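Local coordinates for tegument protein VP22 (Human herpesvirus 1, PDB 4XAL) that is a viral tegument protein that supports late viral mRNA accumulation and translation, modulates the virion host shutoff RNase and stabilises microtubules during infection, at residues A[24-28]-A[102-106]. Sequence-based numbering, arbitrary orientation.
Sequences RKLHF and LQRAN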
loop_
_atom_site.group_PDB
_atom_site.type_symbol
_atom_site.label_atom_id
_atom_site.label_comp_id
_atom_site.label_asym_id
_atom_site.label_seq_id
_atom_site.Cartn_x
_atom_site.Cartn_y
_atom_site.Cartn_z
ATOM N N ARG A 24 -11.799 -3.147 4.814
ATOM C CA ARG A 24 -12.233 -2.160 5.794
ATOM C C ARG A 24 -11.785 -0.749 5.442
ATOM O O ARG A 24 -10.617 -0.506 5.140
ATOM C CB ARG A 24 -11.720 -2.538 7.179
ATOM C CG ARG A 24 -12.319 -1.731 8.317
ATOM C CD ARG A 24 -11.513 -1.941 9.584
ATOM N NE ARG A 24 -11.803 -0.937 10.605
ATOM C CZ ARG A 24 -12.648 -1.113 11.615
ATOM N NH1 ARG A 24 -13.297 -2.265 11.749
ATOM N NH2 ARG A 24 -12.841 -0.134 12.494
ATOM N N LYS A 25 -12.732 0.185 5.479
ATOM C CA LYS A 25 -12.409 1.589 5.319
ATOM C C LYS A 25 -11.563 2.023 6.506
ATOM O O LYS A 25 -11.934 1.780 7.654
ATOM C CB LYS A 25 -13.685 2.429 5.217
ATOM C CG LYS A 25 -14.549 2.056 4.009
ATOM C CD LYS A 25 -13.823 2.390 2.713
ATOM C CE LYS A 25 -14.525 1.770 1.494
ATOM N NZ LYS A 25 -13.680 1.890 0.270
ATOM N N LEU A 26 -10.424 2.649 6.224
ATOM C CA LEU A 26 -9.508 3.072 7.279
ATOM C C LEU A 26 -9.797 4.482 7.747
ATOM O O LEU A 26 -9.866 5.411 6.944
ATOM C CB LEU A 26 -8.056 2.981 6.792
ATOM C CG LEU A 26 -7.659 1.572 6.377
ATOM C CD1 LEU A 26 -6.290 1.580 5.720
ATOM C CD2 LEU A 26 -7.667 0.655 7.587
ATOM N N HIS A 27 -9.943 4.640 9.059
ATOM C CA HIS A 27 -10.101 5.953 9.672
ATOM C C HIS A 27 -9.417 5.999 11.028
ATOM O O HIS A 27 -9.447 5.019 11.766
ATOM C CB HIS A 27 -11.583 6.293 9.850
ATOM C CG HIS A 27 -12.334 6.353 8.563
ATOM N ND1 HIS A 27 -12.185 7.386 7.666
ATOM C CD2 HIS A 27 -13.221 5.493 8.010
ATOM C CE1 HIS A 27 -12.957 7.165 6.615
ATOM N NE2 HIS A 27 -13.598 6.024 6.802
ATOM N N PHE A 28 -8.799 7.130 11.351
ATOM C CA PHE A 28 -8.243 7.307 12.681
ATOM C C PHE A 28 -9.379 7.506 13.687
ATOM O O PHE A 28 -10.499 7.842 13.315
ATOM C CB PHE A 28 -7.270 8.476 12.710
ATOM C CG PHE A 28 -6.053 8.256 11.848
ATOM C CD1 PHE A 28 -5.234 7.155 12.070
ATOM C CD2 PHE A 28 -5.747 9.125 10.823
ATOM C CE1 PHE A 28 -4.112 6.931 11.278
ATOM C CE2 PHE A 28 -4.631 8.917 10.032
ATOM C CZ PHE A 28 -3.819 7.817 10.255
ATOM N N LEU A 102 -5.113 8.184 4.140
ATOM C CA LEU A 102 -6.232 7.247 4.329
ATOM C C LEU A 102 -7.229 7.283 3.167
ATOM O O LEU A 102 -7.714 6.237 2.707
ATOM C CB LEU A 102 -6.968 7.537 5.647
ATOM C CG LEU A 102 -6.156 7.407 6.944
ATOM C CD1 LEU A 102 -7.112 7.281 8.127
ATOM C CD2 LEU A 102 -5.196 6.220 6.904
ATOM N N GLN A 103 -7.553 8.490 2.718
ATOM C CA GLN A 103 -8.425 8.671 1.561
ATOM C C GLN A 103 -7.928 7.854 0.370
ATOM O O GLN A 103 -8.681 7.088 -0.243
ATOM C CB GLN A 103 -8.503 10.152 1.194
ATOM C CG GLN A 103 -9.089 10.423 -0.184
ATOM C CD GLN A 103 -10.549 10.817 -0.123
ATOM O OE1 GLN A 103 -10.983 11.501 0.809
ATOM N NE2 GLN A 103 -11.318 10.396 -1.123
ATOM N N ARG A 104 -6.644 7.993 0.070
ATOM C CA ARG A 104 -6.049 7.300 -1.068
ATOM C C ARG A 104 -6.086 5.794 -0.873
ATOM O O ARG A 104 -6.335 5.049 -1.819
ATOM C CB ARG A 104 -4.601 7.751 -1.295
ATOM C CG ARG A 104 -4.399 9.226 -1.613
ATOM C CD ARG A 104 -4.773 9.568 -3.044
ATOM N NE ARG A 104 -6.092 10.186 -3.091
ATOM C CZ ARG A 104 -6.299 11.496 -3.015
ATOM N NH1 ARG A 104 -5.267 12.321 -2.892
ATOM N NH2 ARG A 104 -7.537 11.977 -3.060
ATOM N N ALA A 105 -5.812 5.338 0.349
ATOM C CA ALA A 105 -5.838 3.911 0.637
ATOM C C ALA A 105 -7.257 3.344 0.532
ATOM O O ALA A 105 -7.446 2.188 0.156
ATOM C CB ALA A 105 -5.276 3.634 2.008
ATOM N N ASN A 106 -8.254 4.152 0.876
ATOM C CA ASN A 106 -9.636 3.676 0.846
ATOM C C ASN A 106 -10.207 3.648 -0.567
ATOM O O ASN A 106 -11.137 2.898 -0.843
ATOM C CB ASN A 106 -10.531 4.541 1.735
ATOM C CG ASN A 106 -10.266 4.320 3.205
ATOM O OD1 ASN A 106 -9.802 3.254 3.600
ATOM N ND2 ASN A 106 -10.558 5.330 4.027
#
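Asn-106 reads the backbone of Leu-26 with both ends of its carboxamide. The Leu-26 N-H points almost straight at OD1 of Asn-106, N to OD1 2.8 Å with an angle of 177° at the hydrogen, while Asn-106 ND2 returns a bond of 3.0 Å to Leu-26 O. Asparagine suits the place because one flat group offers an acceptor and a donor side by side, matching the N-H and C=O that an extended residue presents in the same direction; the two bonds also fix the amide's rotation. CG of Asn-106 stands anti to its own carbonyl carbon (chi1 -71°), which carries the amide off the helix toward the loop.

A third bond comes from Lys-25, whose chain bends at chi2 (-66°) and passes beside the CB of Asn-106, bringing NZ to 3.0 Å from Asn-106 O. This carbonyl lies near the C-terminal end of helix 101-107, where a positive charge is probably favourable.

Beyond the polar bonds the contact turns apolar. Leu-102, one helical turn before Asn-106, lays CD1 over one face of the Phe-28 ring in a CH-pi contact, 3.7 Å from the ring centroid. Leu-26 CD1 only just reaches CB of Ala-105, at 4.4 Å. Helix 41-74 packs against both segments, touching Leu-26 through Arg-57, Phe-28 through Val-50 and Leu-102 through Ala-54.

Backbone recognition by Asn-106, joined to apolar side-chain packing, thus ties the N-terminal extended segment of the VP22 core domain to its C-terminal helix, both within the region that interacts with gE.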